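Local structure of Lmo2470 protein (Listeria monocytogenes EGD-e, 5HL3) at residues 108-113 and 155-160; 161-166 and 183-188; 173-178 and 195-200. The protein is a calcium-binding internalin with leucine-rich repeats that interacts with the host protein afadin and facilitates crossing of the basement membrane. One frame throughout, in Å; residues are numbered along the deposited sequence.

Interaction 1: residues 108-113 and 155-160; sequences GRLTRN and EMLITS. With CA (calcium ion), chain B; CA (calcium ion), chain E.
Leu110 and Leu157 meet through their branches, with CD1 of Leu110 3.8 Å from CG of Leu157 and equally near its CD1. In Leu110 CG lies anti to the carbonyl carbon and beside the backbone N (chi1 -64°), and from there CD1 meets Leu157, the two side chains crossing obliquely. The second methyl of Leu110 turns toward the backbone of the other loop, where its CD2 rests 3.4 Å from the carbonyl O of Glu155.

Glu155 reaches back toward 108-113. Its CG is anti to the backbone N (chi1 -162°), and the extended chain beyond CG brings the carboxylate to the water shell of a calcium ion, in the second shell. OE1 accepts from two waters bound to the metal; one of them, 2.8 Å from Glu155 OE1, also takes the N-H of Leu110. Gly108 O binds this calcium at 2.2 Å, and Asp105 and Pro106 complete its protein ligands.

On the far side of the leucine pair, Leu157 O binds a second calcium, to which Glu162 also contributes. The polar link between these two loops of the leucine-rich repeat domain therefore runs through metal-bound water: Glu155 acts as a second-shell group, and its negative charge probably helps to balance that of the ion.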
ATOM      1  N   GLY A 108     -10.046  12.128  -9.069  1.00 13.54           N
ATOM      2  CA  GLY A 108      -8.839  12.896  -8.921  1.00 13.64           C
ATOM      3  C   GLY A 108      -7.910  12.247  -7.905  1.00 13.31           C
ATOM      4  O   GLY A 108      -8.147  11.118  -7.404  1.00 13.01           O
ATOM      5  N   ARG A 109      -6.844  12.978  -7.618  0.50 13.41           N
ATOM      6  CA  ARG A 109      -5.796  12.499  -6.750  0.50 13.18           C
ATOM      7  C   ARG A 109      -5.739  13.307  -5.474  0.50 13.17           C
ATOM      8  O   ARG A 109      -5.492  14.501  -5.526  0.50 13.46           O
ATOM      9  CB  ARG A 109      -4.478  12.684  -7.518  0.50 13.35           C
ATOM     10  CG  ARG A 109      -3.311  11.934  -6.974  0.50 13.13           C
ATOM     11  CD  ARG A 109      -2.378  11.572  -8.109  0.50 13.26           C
ATOM     12  NE  ARG A 109      -1.483  12.659  -8.426  0.50 13.58           N
ATOM     13  CZ  ARG A 109      -1.621  13.553  -9.417  0.50 13.96           C
ATOM     14  NH1 ARG A 109      -2.661  13.558 -10.258  0.50 14.08           N
ATOM     15  NH2 ARG A 109      -0.681  14.460  -9.566  0.50 14.25           N
ATOM     16  N   LEU A 110      -5.987  12.660  -4.323  1.00 12.89           N
ATOM     17  CA  LEU A 110      -5.823  13.332  -3.034  1.00 12.90           C
ATOM     18  C   LEU A 110      -6.578  14.640  -2.909  1.00 13.17           C
ATOM     19  O   LEU A 110      -6.098  15.605  -2.319  1.00 13.36           O
ATOM     20  CB  LEU A 110      -4.301  13.531  -2.741  1.00 12.95           C
ATOM     21  CG  LEU A 110      -3.503  12.229  -2.570  1.00 12.67           C
ATOM     22  CD1 LEU A 110      -2.001  12.361  -2.843  1.00 12.78           C
ATOM     23  CD2 LEU A 110      -3.759  11.624  -1.182  1.00 12.43           C
ATOM     24  N   THR A 111      -7.808  14.683  -3.446  1.00 13.23           N
ATOM     25  CA  THR A 111      -8.571  15.925  -3.464  1.00 13.53           C
ATOM     26  C   THR A 111      -9.249  16.241  -2.136  1.00 13.48           C
ATOM     27  O   THR A 111      -9.756  17.356  -1.956  1.00 14.27           O
ATOM     28  CB  THR A 111      -9.673  15.865  -4.521  1.00 13.65           C
ATOM     29  OG1 THR A 111     -10.505  14.745  -4.230  1.00 13.36           O
ATOM     30  CG2 THR A 111      -9.067  15.732  -5.935  1.00 13.80           C
ATOM     31  N   ARG A 112      -9.368  15.253  -1.249  1.00 13.16           N
ATOM     32  CA  ARG A 112     -10.036  15.436   0.046  1.00 13.11           C
ATOM     33  C   ARG A 112      -9.111  15.024   1.185  1.00 12.95           C
ATOM     34  O   ARG A 112      -8.262  14.188   1.015  1.00 12.77           O
ATOM     35  CB  ARG A 112     -11.325  14.608   0.108  1.00 12.94           C
ATOM     36  CG  ARG A 112     -12.418  14.997  -0.869  1.00 13.12           C
ATOM     37  CD  ARG A 112     -13.170  16.248  -0.424  1.00 13.40           C
ATOM     38  NE  ARG A 112     -14.194  16.610  -1.397  1.00 13.61           N
ATOM     39  CZ  ARG A 112     -14.016  17.389  -2.443  1.00 14.15           C
ATOM     40  NH1 ARG A 112     -12.850  17.993  -2.629  1.00 14.60           N
ATOM     41  NH2 ARG A 112     -15.027  17.619  -3.293  1.00 14.53           N
ATOM     42  N   ASN A 113      -9.290  15.667   2.337  1.00 13.06           N
ATOM     43  CA  ASN A 113      -8.535  15.423   3.554  1.00 13.03           C
ATOM     44  C   ASN A 113      -9.435  14.778   4.598  1.00 12.82           C
ATOM     45  O   ASN A 113     -10.601  15.197   4.757  1.00 12.92           O
ATOM     46  CB  ASN A 113      -8.079  16.753   4.161  1.00 13.76           C
ATOM     47  CG  ASN A 113      -7.187  17.573   3.259  1.00 14.50           C
ATOM     48  OD1 ASN A 113      -6.314  17.075   2.571  1.00 14.83           O
ATOM     49  ND2 ASN A 113      -7.318  18.878   3.384  1.00 15.66           N
ATOM     50  N   GLU A 155      -2.836   5.338  -0.431  1.00 11.45           N
ATOM     51  CA  GLU A 155      -2.857   6.678  -1.076  1.00 11.64           C
ATOM     52  C   GLU A 155      -3.439   7.732  -0.154  1.00 11.72           C
ATOM     53  O   GLU A 155      -4.459   8.372  -0.455  1.00 11.80           O
ATOM     54  CB  GLU A 155      -3.584   6.669  -2.427  1.00 12.02           C
ATOM     55  CG  GLU A 155      -3.206   7.899  -3.241  1.00 12.80           C
ATOM     56  CD  GLU A 155      -3.866   7.978  -4.567  1.00 13.63           C
ATOM     57  OE1 GLU A 155      -5.102   7.892  -4.648  1.00 13.91           O
ATOM     58  OE2 GLU A 155      -3.143   8.200  -5.561  1.00 15.83           O
HETATM   59  N   MSE A 156      -2.734   7.970   0.942  1.00 11.73           N
HETATM   60  CA  MSE A 156      -3.153   8.952   1.935  1.00 11.84           C
HETATM   61  C   MSE A 156      -2.040   9.853   2.395  1.00 12.02           C
HETATM   62  O   MSE A 156      -2.209  10.579   3.363  1.00 12.14           O
HETATM   63  CB  MSE A 156      -3.753   8.256   3.183  1.00 11.70           C
HETATM   64  CG  MSE A 156      -4.965   7.369   2.846  1.00 11.60           C
HETATM   65 SE   MSE A 156      -5.880   6.743   4.456  1.00 12.11          SE
HETATM   66  CE  MSE A 156      -6.821   8.394   4.868  1.00 12.10           C
ATOM     67  N   LEU A 157      -0.908   9.855   1.674  1.00 12.09           N
ATOM     68  CA  LEU A 157       0.299  10.608   2.071  1.00 12.30           C
ATOM     69  C   LEU A 157       0.766  10.292   3.510  1.00 12.27           C
ATOM     70  O   LEU A 157       1.132  11.194   4.276  1.00 12.48           O
ATOM     71  CB  LEU A 157       0.119  12.092   1.807  1.00 12.70           C
ATOM     72  CG  LEU A 157       0.047  12.434   0.310  1.00 13.16           C
ATOM     73  CD1 LEU A 157      -0.351  13.882   0.180  1.00 13.72           C
ATOM     74  CD2 LEU A 157       1.345  12.180  -0.403  1.00 13.44           C
ATOM     75  N   ILE A 158       0.766   9.002   3.849  1.00 12.04           N
ATOM     76  CA  ILE A 158       1.210   8.582   5.157  1.00 12.03           C
ATOM     77  C   ILE A 158       2.733   8.420   5.151  1.00 12.13           C
ATOM     78  O   ILE A 158       3.283   7.747   4.281  1.00 12.04           O
ATOM     79  CB  ILE A 158       0.527   7.271   5.563  1.00 11.80           C
ATOM     80  CG1 ILE A 158      -0.972   7.542   5.726  1.00 11.75           C
ATOM     81  CG2 ILE A 158       1.107   6.747   6.890  1.00 11.83           C
ATOM     82  CD1 ILE A 158      -1.836   6.308   5.821  1.00 11.55           C
ATOM     83  N   THR A 159       3.392   9.060   6.121  1.00 12.34           N
ATOM     84  CA  THR A 159       4.842   8.920   6.349  1.00 12.47           C
ATOM     85  C   THR A 159       5.061   8.046   7.584  1.00 12.42           C
ATOM     86  O   THR A 159       4.131   7.798   8.377  1.00 12.35           O
ATOM     87  CB  THR A 159       5.551  10.285   6.449  1.00 12.81           C
ATOM     88  OG1 THR A 159       4.804  11.143   7.322  1.00 12.96           O
ATOM     89  CG2 THR A 159       5.630  10.921   5.056  1.00 12.89           C
ATOM     90  N   SER A 160       6.288   7.573   7.775  1.00 12.50           N
ATOM     91  CA  SER A 160       6.563   6.605   8.846  1.00 12.48           C
ATOM     92  C   SER A 160       6.347   7.156  10.267  1.00 12.93           C
ATOM     93  O   SER A 160       5.992   6.405  11.177  1.00 12.99           O
ATOM     94  CB  SER A 160       7.955   6.004   8.664  1.00 12.55           C
ATOM     95  OG  SER A 160       8.011   5.303   7.436  1.00 12.35           O
TER
HETATM   96 CA    CA B 401      -8.879   9.588  -5.945  1.00 11.39          CA
HETATM   97 CA    CA E 404       0.884  12.687   6.153  1.00 12.28          CA
HETATM   98  O   HOH W   1      -7.003   9.937  -4.377  1.00 10.88           O
HETATM   99  O   HOH W   2      -9.256  11.933  -4.748  1.00 11.80           O
HETATM  100  O   HOH W   3      -6.929   8.306  -6.702  1.00 15.08           O
HETATM  101  O   HOH W   4       3.225  13.011   5.808  1.00 16.85           O
HETATM  102  O   HOH W   5      -9.598   8.277  -7.932  1.00 15.40           O
HETATM  103  O   HOH W   6       0.831  14.947   5.725  1.00 23.10           O

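Interaction 2: residues 161-166 and 183-188; sequences DELPNF and TTIPDF. With CA (calcium ion), chain E.
Backbones 163-166 and 185-188 run almost parallel, their end-to-end directions 8° apart, with the CA atoms of Asn165 and Phe188 5.5 Å from each other; Asn165 and Asp187 each form the centre of an inverse gamma turn. Asn165 provides the hydrogen bond between the segments. Its CG stands anti to the backbone N (chi1 -164°), and ND2 donates to Asp187 O over 3.2 Å. The bond is nearly straight at the hydrogen (165°) and lies in the amide plane of Asn165, but ND2 approaches from above the carbonyl plane of Asp187. The other end of the amide is held as well: OD1, 3.3 Å from Phe188 CA, accepts from the backbone N of Gln189. With both ends engaged, the rotation of the amide is fixed. Pro186 runs antiparallel alongside this side chain, its CB 3.8 Å from Asn165 ND2.

The same sequence pattern, a leucine or isoleucine followed by proline, an Asn or Asp and phenylalanine, occurs in both segments, as expected of successive turns of a leucine-rich repeat solenoid away from its parallel sheet. The rings of Phe166 and Phe188 are accordingly neighbours with the same heading, CD2 of Phe166 being 4.0 Å from CE1 of Phe188. Pro164 O sits over one face of the Phe166 ring, near its rim, and at the edge of the Phe188 ring. Leu163 reaches the neighbouring turn through one methyl, CD2, which touches Ile185 CD1 and Pro186 CD, each at 3.7 Å. At the start of 161-166, Glu162 chelates calcium through both carboxylate oxygens, with OE1 at 2.5 Å from the ion; Leu157 O and four waters complete the shell.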
ATOM      1  N   ASP A 161       6.479   8.467  10.435  1.00 13.57           N
ATOM      2  CA  ASP A 161       6.219   9.089  11.731  1.00 14.30           C
ATOM      3  C   ASP A 161       4.718   9.088  12.105  1.00 13.78           C
ATOM      4  O   ASP A 161       4.361   9.390  13.232  1.00 14.43           O
ATOM      5  CB  ASP A 161       6.753  10.536  11.750  1.00 15.52           C
ATOM      6  CG  ASP A 161       6.071  11.424  10.696  1.00 16.47           C
ATOM      7  OD1 ASP A 161       6.075  11.036   9.534  1.00 18.59           O
ATOM      8  OD2 ASP A 161       5.503  12.500  11.002  1.00 19.41           O
ATOM      9  N   GLU A 162       3.861   8.736  11.148  1.00 12.95           N
ATOM     10  CA  GLU A 162       2.400   8.749  11.328  1.00 12.64           C
ATOM     11  C   GLU A 162       1.814   7.362  11.536  1.00 12.40           C
ATOM     12  O   GLU A 162       0.596   7.225  11.701  1.00 12.30           O
ATOM     13  CB  GLU A 162       1.761   9.407  10.078  1.00 12.55           C
ATOM     14  CG  GLU A 162       2.104  10.891   9.935  1.00 12.84           C
ATOM     15  CD  GLU A 162       1.776  11.522   8.588  1.00 12.82           C
ATOM     16  OE1 GLU A 162       1.424  10.785   7.639  1.00 12.57           O
ATOM     17  OE2 GLU A 162       1.928  12.773   8.497  1.00 13.33           O
ATOM     18  N   LEU A 163       2.667   6.334  11.569  1.00 12.34           N
ATOM     19  CA  LEU A 163       2.245   4.924  11.636  1.00 12.14           C
ATOM     20  C   LEU A 163       2.768   4.248  12.903  1.00 12.30           C
ATOM     21  O   LEU A 163       3.980   3.963  13.008  1.00 12.40           O
ATOM     22  CB  LEU A 163       2.766   4.180  10.399  1.00 11.96           C
ATOM     23  CG  LEU A 163       2.533   2.668  10.349  1.00 11.85           C
ATOM     24  CD1 LEU A 163       1.092   2.320  10.383  1.00 11.78           C
ATOM     25  CD2 LEU A 163       3.205   2.105   9.123  1.00 11.77           C
ATOM     26  N   PRO A 164       1.904   4.013  13.882  1.00 12.35           N
ATOM     27  CA  PRO A 164       2.382   3.389  15.123  1.00 12.55           C
ATOM     28  C   PRO A 164       2.570   1.884  15.033  1.00 12.44           C
ATOM     29  O   PRO A 164       2.097   1.245  14.119  1.00 12.21           O
ATOM     30  CB  PRO A 164       1.286   3.721  16.130  1.00 12.67           C
ATOM     31  CG  PRO A 164       0.083   3.900  15.342  1.00 12.45           C
ATOM     32  CD  PRO A 164       0.479   4.333  13.944  1.00 12.28           C
ATOM     33  N   ASN A 165       3.292   1.329  16.002  1.00 12.66           N
ATOM     34  CA  ASN A 165       3.468  -0.099  16.127  1.00 12.64           C
ATOM     35  C   ASN A 165       2.287  -0.578  16.964  1.00 12.70           C
ATOM     36  O   ASN A 165       2.362  -0.752  18.175  1.00 12.96           O
ATOM     37  CB  ASN A 165       4.832  -0.376  16.773  1.00 12.89           C
ATOM     38  CG  ASN A 165       5.270  -1.803  16.586  1.00 12.86           C
ATOM     39  OD1 ASN A 165       4.463  -2.710  16.544  1.00 12.78           O
ATOM     40  ND2 ASN A 165       6.562  -2.007  16.452  1.00 12.97           N
ATOM     41  N   PHE A 166       1.169  -0.788  16.269  1.00 12.47           N
ATOM     42  CA  PHE A 166      -0.155  -0.963  16.929  1.00 12.52           C
ATOM     43  C   PHE A 166      -0.175  -1.908  18.116  1.00 12.77           C
ATOM     44  O   PHE A 166       0.120  -3.085  17.976  1.00 12.78           O
ATOM     45  CB  PHE A 166      -1.201  -1.450  15.931  1.00 12.27           C
ATOM     46  CG  PHE A 166      -1.390  -0.558  14.743  1.00 12.05           C
ATOM     47  CD1 PHE A 166      -2.093   0.632  14.858  1.00 12.07           C
ATOM     48  CD2 PHE A 166      -0.909  -0.932  13.494  1.00 11.87           C
ATOM     49  CE1 PHE A 166      -2.298   1.457  13.758  1.00 11.91           C
ATOM     50  CE2 PHE A 166      -1.127  -0.100  12.385  1.00 11.71           C
ATOM     51  CZ  PHE A 166      -1.816   1.088  12.524  1.00 11.73           C
ATOM     52  N   THR A 183       9.089   5.361   4.596  1.00 12.33           N
ATOM     53  CA  THR A 183      10.530   5.118   4.435  1.00 12.48           C
ATOM     54  C   THR A 183      10.985   3.939   5.289  1.00 12.44           C
ATOM     55  O   THR A 183      11.968   3.265   4.945  1.00 12.74           O
ATOM     56  CB  THR A 183      11.368   6.364   4.781  1.00 12.80           C
ATOM     57  OG1 THR A 183      10.938   6.884   6.045  1.00 13.15           O
ATOM     58  CG2 THR A 183      11.198   7.426   3.713  1.00 12.92           C
ATOM     59  N   THR A 184      10.286   3.697   6.392  1.00 12.38           N
ATOM     60  CA  THR A 184      10.469   2.526   7.238  1.00 12.35           C
ATOM     61  C   THR A 184       9.094   1.950   7.566  1.00 12.14           C
ATOM     62  O   THR A 184       8.061   2.647   7.499  1.00 12.07           O
ATOM     63  CB  THR A 184      11.200   2.833   8.567  1.00 12.64           C
ATOM     64  OG1 THR A 184      10.502   3.824   9.316  1.00 13.10           O
ATOM     65  CG2 THR A 184      12.644   3.330   8.299  1.00 12.94           C
ATOM     66  N   ILE A 185       9.081   0.683   7.950  1.00 12.08           N
ATOM     67  CA  ILE A 185       7.867   0.010   8.433  1.00 11.95           C
ATOM     68  C   ILE A 185       8.184  -0.555   9.829  1.00 12.11           C
ATOM     69  O   ILE A 185       9.293  -1.062  10.056  1.00 12.25           O
ATOM     70  CB  ILE A 185       7.439  -1.091   7.419  1.00 11.77           C
ATOM     71  CG1 ILE A 185       6.078  -1.664   7.767  1.00 11.66           C
ATOM     72  CG2 ILE A 185       8.441  -2.192   7.268  1.00 11.84           C
ATOM     73  CD1 ILE A 185       4.898  -0.778   7.453  1.00 11.62           C
ATOM     74  N   PRO A 186       7.253  -0.455  10.784  1.00 12.13           N
ATOM     75  CA  PRO A 186       7.557  -1.004  12.102  1.00 12.32           C
ATOM     76  C   PRO A 186       7.809  -2.510  12.116  1.00 12.32           C
ATOM     77  O   PRO A 186       7.240  -3.241  11.298  1.00 12.14           O
ATOM     78  CB  PRO A 186       6.270  -0.710  12.894  1.00 12.31           C
ATOM     79  CG  PRO A 186       5.723   0.516  12.245  1.00 12.21           C
ATOM     80  CD  PRO A 186       5.990   0.305  10.793  1.00 12.03           C
ATOM     81  N   ASP A 187       8.631  -2.957  13.070  1.00 12.56           N
ATOM     82  CA  ASP A 187       8.778  -4.392  13.329  1.00 12.63           C
ATOM     83  C   ASP A 187       7.565  -4.750  14.215  1.00 12.66           C
ATOM     84  O   ASP A 187       7.650  -4.814  15.449  1.00 12.91           O
ATOM     85  CB  ASP A 187      10.108  -4.666  14.024  1.00 12.92           C
ATOM     86  CG  ASP A 187      10.456  -6.138  14.059  1.00 13.01           C
ATOM     87  OD1 ASP A 187       9.614  -6.947  13.639  1.00 12.88           O
ATOM     88  OD2 ASP A 187      11.580  -6.452  14.504  1.00 13.26           O
ATOM     89  N   PHE A 188       6.423  -4.936  13.552  1.00 12.44           N
ATOM     90  CA  PHE A 188       5.141  -5.008  14.279  1.00 12.45           C
ATOM     91  C   PHE A 188       5.168  -6.042  15.393  1.00 12.71           C
ATOM     92  O   PHE A 188       5.434  -7.196  15.166  1.00 12.76           O
ATOM     93  CB  PHE A 188       4.003  -5.313  13.319  1.00 12.21           C
ATOM     94  CG  PHE A 188       3.640  -4.174  12.412  1.00 12.00           C
ATOM     95  CD1 PHE A 188       3.019  -3.043  12.897  1.00 12.01           C
ATOM     96  CD2 PHE A 188       3.896  -4.245  11.055  1.00 11.84           C
ATOM     97  CE1 PHE A 188       2.695  -2.004  12.055  1.00 11.86           C
ATOM     98  CE2 PHE A 188       3.550  -3.207  10.202  1.00 11.69           C
ATOM     99  CZ  PHE A 188       2.956  -2.080  10.707  1.00 11.70           C
TER
HETATM  100 CA    CA E 404       0.884  12.687   6.153  1.00 12.28          CA
HETATM  101  O   HOH W   4       3.225  13.011   5.808  1.00 16.85           O
HETATM  102  O   HOH W   6       0.831  14.947   5.725  1.00 23.10           O
HETATM  103  O   HOH W   7      -0.770  13.390   7.782  1.00 15.29           O
HETATM  104  O   HOH W   8      -1.164  12.570   5.028  1.00 16.99           O

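Interaction 3: residues 173-178 and 195-200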
ATOM      1  N   ILE A 173      -5.988  -8.646  10.434  1.00 11.84           N
ATOM      2  CA  ILE A 173      -5.644  -9.636   9.394  1.00 11.86           C
ATOM      3  C   ILE A 173      -5.094  -8.955   8.122  1.00 11.65           C
ATOM      4  O   ILE A 173      -4.222  -9.532   7.458  1.00 11.66           O
ATOM      5  CB  ILE A 173      -6.899 -10.479   9.031  1.00 11.98           C
ATOM      6  CG1 ILE A 173      -7.351 -11.309  10.226  1.00 12.24           C
ATOM      7  CG2 ILE A 173      -6.644 -11.381   7.823  1.00 12.01           C
ATOM      8  CD1 ILE A 173      -8.734 -11.864  10.036  1.00 12.55           C
ATOM      9  N   THR A 174      -5.629  -7.777   7.764  1.00 11.50           N
ATOM     10  CA  THR A 174      -5.282  -7.094   6.523  1.00 11.35           C
ATOM     11  C   THR A 174      -4.891  -5.672   6.794  1.00 11.25           C
ATOM     12  O   THR A 174      -5.640  -4.941   7.447  1.00 11.25           O
ATOM     13  CB  THR A 174      -6.455  -7.115   5.496  1.00 11.34           C
ATOM     14  OG1 THR A 174      -6.722  -8.478   5.140  1.00 12.07           O
ATOM     15  CG2 THR A 174      -6.119  -6.314   4.238  1.00 11.43           C
ATOM     16  N   LEU A 175      -3.740  -5.260   6.275  1.00 11.19           N
ATOM     17  CA  LEU A 175      -3.270  -3.883   6.400  1.00 11.13           C
ATOM     18  C   LEU A 175      -2.784  -3.451   5.021  1.00 11.06           C
ATOM     19  O   LEU A 175      -1.778  -3.980   4.509  1.00 11.07           O
ATOM     20  CB  LEU A 175      -2.143  -3.797   7.432  1.00 11.20           C
ATOM     21  CG  LEU A 175      -1.518  -2.451   7.707  1.00 11.20           C
ATOM     22  CD1 LEU A 175      -2.572  -1.421   8.084  1.00 11.20           C
ATOM     23  CD2 LEU A 175      -0.459  -2.566   8.807  1.00 11.32           C
ATOM     24  N   ASP A 176      -3.493  -2.512   4.401  1.00 11.02           N
ATOM     25  CA  ASP A 176      -3.138  -1.960   3.090  1.00 10.99           C
ATOM     26  C   ASP A 176      -2.641  -0.542   3.285  1.00 11.01           C
ATOM     27  O   ASP A 176      -3.427   0.356   3.582  1.00 11.02           O
ATOM     28  CB  ASP A 176      -4.318  -2.005   2.117  1.00 11.00           C
ATOM     29  CG  ASP A 176      -4.004  -1.414   0.744  1.00 11.15           C
ATOM     30  OD1 ASP A 176      -2.844  -1.033   0.468  1.00 11.16           O
ATOM     31  OD2 ASP A 176      -4.964  -1.322  -0.070  1.00 12.11           O
ATOM     32  N   LEU A 177      -1.330  -0.348   3.128  1.00 11.04           N
ATOM     33  CA  LEU A 177      -0.657   0.955   3.251  1.00 11.10           C
ATOM     34  C   LEU A 177       0.036   1.295   1.917  1.00 11.15           C
ATOM     35  O   LEU A 177       1.032   2.062   1.906  1.00 11.24           O
ATOM     36  CB  LEU A 177       0.339   0.943   4.406  1.00 11.16           C
ATOM     37  CG  LEU A 177      -0.309   0.973   5.791  1.00 11.18           C
ATOM     38  CD1 LEU A 177       0.673   0.493   6.845  1.00 11.27           C
ATOM     39  CD2 LEU A 177      -0.854   2.360   6.086  1.00 11.25           C
ATOM     40  N   SER A 178      -0.491   0.752   0.816  1.00 11.12           N
ATOM     41  CA  SER A 178       0.132   0.987  -0.483  1.00 11.20           C
ATOM     42  C   SER A 178       0.021   2.461  -0.870  1.00 11.30           C
ATOM     43  O   SER A 178      -0.841   3.169  -0.405  1.00 11.30           O
ATOM     44  CB  SER A 178      -0.484   0.108  -1.553  1.00 11.20           C
ATOM     45  OG  SER A 178      -1.885   0.334  -1.659  1.00 11.18           O
ATOM     46  N   THR A 195      -2.177 -11.411   7.989  0.50 11.94           N
ATOM     47  CA  THR A 195      -1.945 -12.320   6.848  0.50 12.00           C
ATOM     48  C   THR A 195      -1.592 -11.595   5.562  0.50 11.81           C
ATOM     49  O   THR A 195      -0.878 -12.160   4.740  0.50 11.86           O
ATOM     50  CB  THR A 195      -3.138 -13.272   6.576  0.50 12.16           C
ATOM     51  OG1 THR A 195      -4.194 -12.585   5.906  0.50 12.02           O
ATOM     52  CG2 THR A 195      -3.614 -13.874   7.855  0.50 12.37           C
ATOM     53  N   PHE A 196      -2.058 -10.355   5.393  1.00 11.63           N
ATOM     54  CA  PHE A 196      -1.843  -9.582   4.149  1.00 11.49           C
ATOM     55  C   PHE A 196      -1.298  -8.208   4.495  1.00 11.36           C
ATOM     56  O   PHE A 196      -1.931  -7.457   5.237  1.00 11.31           O
ATOM     57  CB  PHE A 196      -3.201  -9.452   3.419  1.00 11.81           C
ATOM     58  CG  PHE A 196      -3.880 -10.791   3.159  1.00 12.77           C
ATOM     59  CD1 PHE A 196      -3.472 -11.635   2.125  1.00 13.52           C
ATOM     60  CD2 PHE A 196      -4.927 -11.203   3.953  1.00 13.38           C
ATOM     61  CE1 PHE A 196      -4.105 -12.836   1.916  1.00 14.09           C
ATOM     62  CE2 PHE A 196      -5.575 -12.399   3.735  1.00 13.99           C
ATOM     63  CZ  PHE A 196      -5.147 -13.225   2.724  1.00 14.25           C
ATOM     64  N   LEU A 197      -0.112  -7.893   3.992  1.00 11.33           N
ATOM     65  CA  LEU A 197       0.540  -6.602   4.226  1.00 11.25           C
ATOM     66  C   LEU A 197       0.935  -6.024   2.872  1.00 11.20           C
ATOM     67  O   LEU A 197       1.855  -6.541   2.205  1.00 11.25           O
ATOM     68  CB  LEU A 197       1.741  -6.763   5.136  1.00 11.33           C
ATOM     69  CG  LEU A 197       2.542  -5.510   5.520  1.00 11.31           C
ATOM     70  CD1 LEU A 197       1.616  -4.428   6.058  1.00 11.25           C
ATOM     71  CD2 LEU A 197       3.625  -5.845   6.511  1.00 11.44           C
ATOM     72  N   ASP A 198       0.202  -5.002   2.434  1.00 11.12           N
ATOM     73  CA  ASP A 198       0.452  -4.360   1.119  1.00 11.12           C
ATOM     74  C   ASP A 198       1.186  -3.049   1.329  1.00 11.11           C
ATOM     75  O   ASP A 198       0.634  -2.097   1.873  1.00 11.08           O
ATOM     76  CB  ASP A 198      -0.856  -4.148   0.342  1.00 11.50           C
ATOM     77  CG  ASP A 198      -0.618  -3.853  -1.131  1.00 12.19           C
ATOM     78  OD1 ASP A 198       0.535  -3.538  -1.494  1.00 12.72           O
ATOM     79  OD2 ASP A 198      -1.586  -3.916  -1.942  1.00 14.02           O
ATOM     80  N   LEU A 199       2.427  -3.012   0.871  1.00 11.17           N
ATOM     81  CA  LEU A 199       3.318  -1.826   1.000  1.00 11.22           C
ATOM     82  C   LEU A 199       3.810  -1.373  -0.362  1.00 11.29           C
ATOM     83  O   LEU A 199       4.791  -0.639  -0.442  1.00 11.37           O
ATOM     84  CB  LEU A 199       4.464  -2.154   1.924  1.00 11.27           C
ATOM     85  CG  LEU A 199       4.072  -2.515   3.352  1.00 11.26           C
ATOM     86  CD1 LEU A 199       5.250  -3.010   4.144  1.00 11.36           C
ATOM     87  CD2 LEU A 199       3.447  -1.331   4.033  1.00 11.25           C
ATOM     88  N   ASN A 200       3.135  -1.775  -1.433  1.00 11.29           N
ATOM     89  CA  ASN A 200       3.596  -1.384  -2.760  1.00 11.40           C
ATOM     90  C   ASN A 200       3.582   0.126  -2.934  1.00 11.46           C
ATOM     91  O   ASN A 200       2.753   0.810  -2.351  1.00 11.41           O
ATOM     92  CB  ASN A 200       2.852  -2.132  -3.864  1.00 11.56           C
ATOM     93  CG  ASN A 200       1.539  -1.497  -4.290  1.00 12.09           C
ATOM     94  OD1 ASN A 200       1.528  -0.559  -5.110  1.00 13.33           O
ATOM     95  ND2 ASN A 200       0.453  -2.092  -3.871  1.00 12.61           N
TER
HETATM   96  O   HOH W   9      -2.358  -0.636  -4.208  1.00 25.56           O
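The carbonyl O of Ile173 is gripped by two backbone N-H groups, those of Thr195 (N at 2.8 Å) and Phe196, with a weak addition from the hydroxyl of Thr195. Here begins the pairing of strands 174-176 and 196-198, adjacent members of the parallel sheet of the leucine-rich repeat solenoid, whose axes lie 5.0 Å apart and 4° from parallel. The alternating bonds continue from Leu175 N to Phe196 O, Asp198 N to Leu175 O and Leu177 N to Asp198 O.

Equivalent side chains line up from one repeat to the next. Leu175 and Leu197 point the same way into the interior, CD2 of Leu175 touching CD1 of Leu197 at 3.9 Å, and Leu177 CB packs on Leu199 CD2. On the other face, OG1 of Thr174, anti to the carbonyl carbon (chi1 -63°), approaches CD2 of the Phe196 ring at 3.5 Å, the two side chains crossing.

Asp176 and Asp198 also lie side by side, their carboxylate planes nearly parallel (11° apart) but displaced from one another, and their nearest charged oxygens, Asp176 OD1 and Asp198 OD2, 4.0 Å apart. This closeness of like charges is probably eased by hydrogen bonds: each OD1 accepts the backbone N two residues on, an Asx turn, and also a side-chain donor, Ser178 OG for Asp176 and Asn200 ND2 for Asp198. Asn200 N and ND2 come from the same face of the Asp198 carboxylate. A water joins the two turns, donating to Ser178 OG at 2.8 Å and accepting from Asn200 ND2 at 3.2 Å.

All three contacts belong to the leucine-rich repeat solenoid. Interaction 1 closes along the chain before the other two open, whereas the segments of interactions 2 and 3 alternate, because each repeat contributes a strand to the parallel sheet and then a loop. The centre of interaction 1 lies about 17 Å from those of the other two, which are about 13 Å apart. Interactions 2 and 3 share the solenoid core, where Leu163 meets Leu177, Ile185 meets Leu199 and Phe188 meets Leu175. Interactions 1 and 2 share one calcium ion, bound by Leu157 and Glu162, so the metal ties successive parts of a single interstrand loop together.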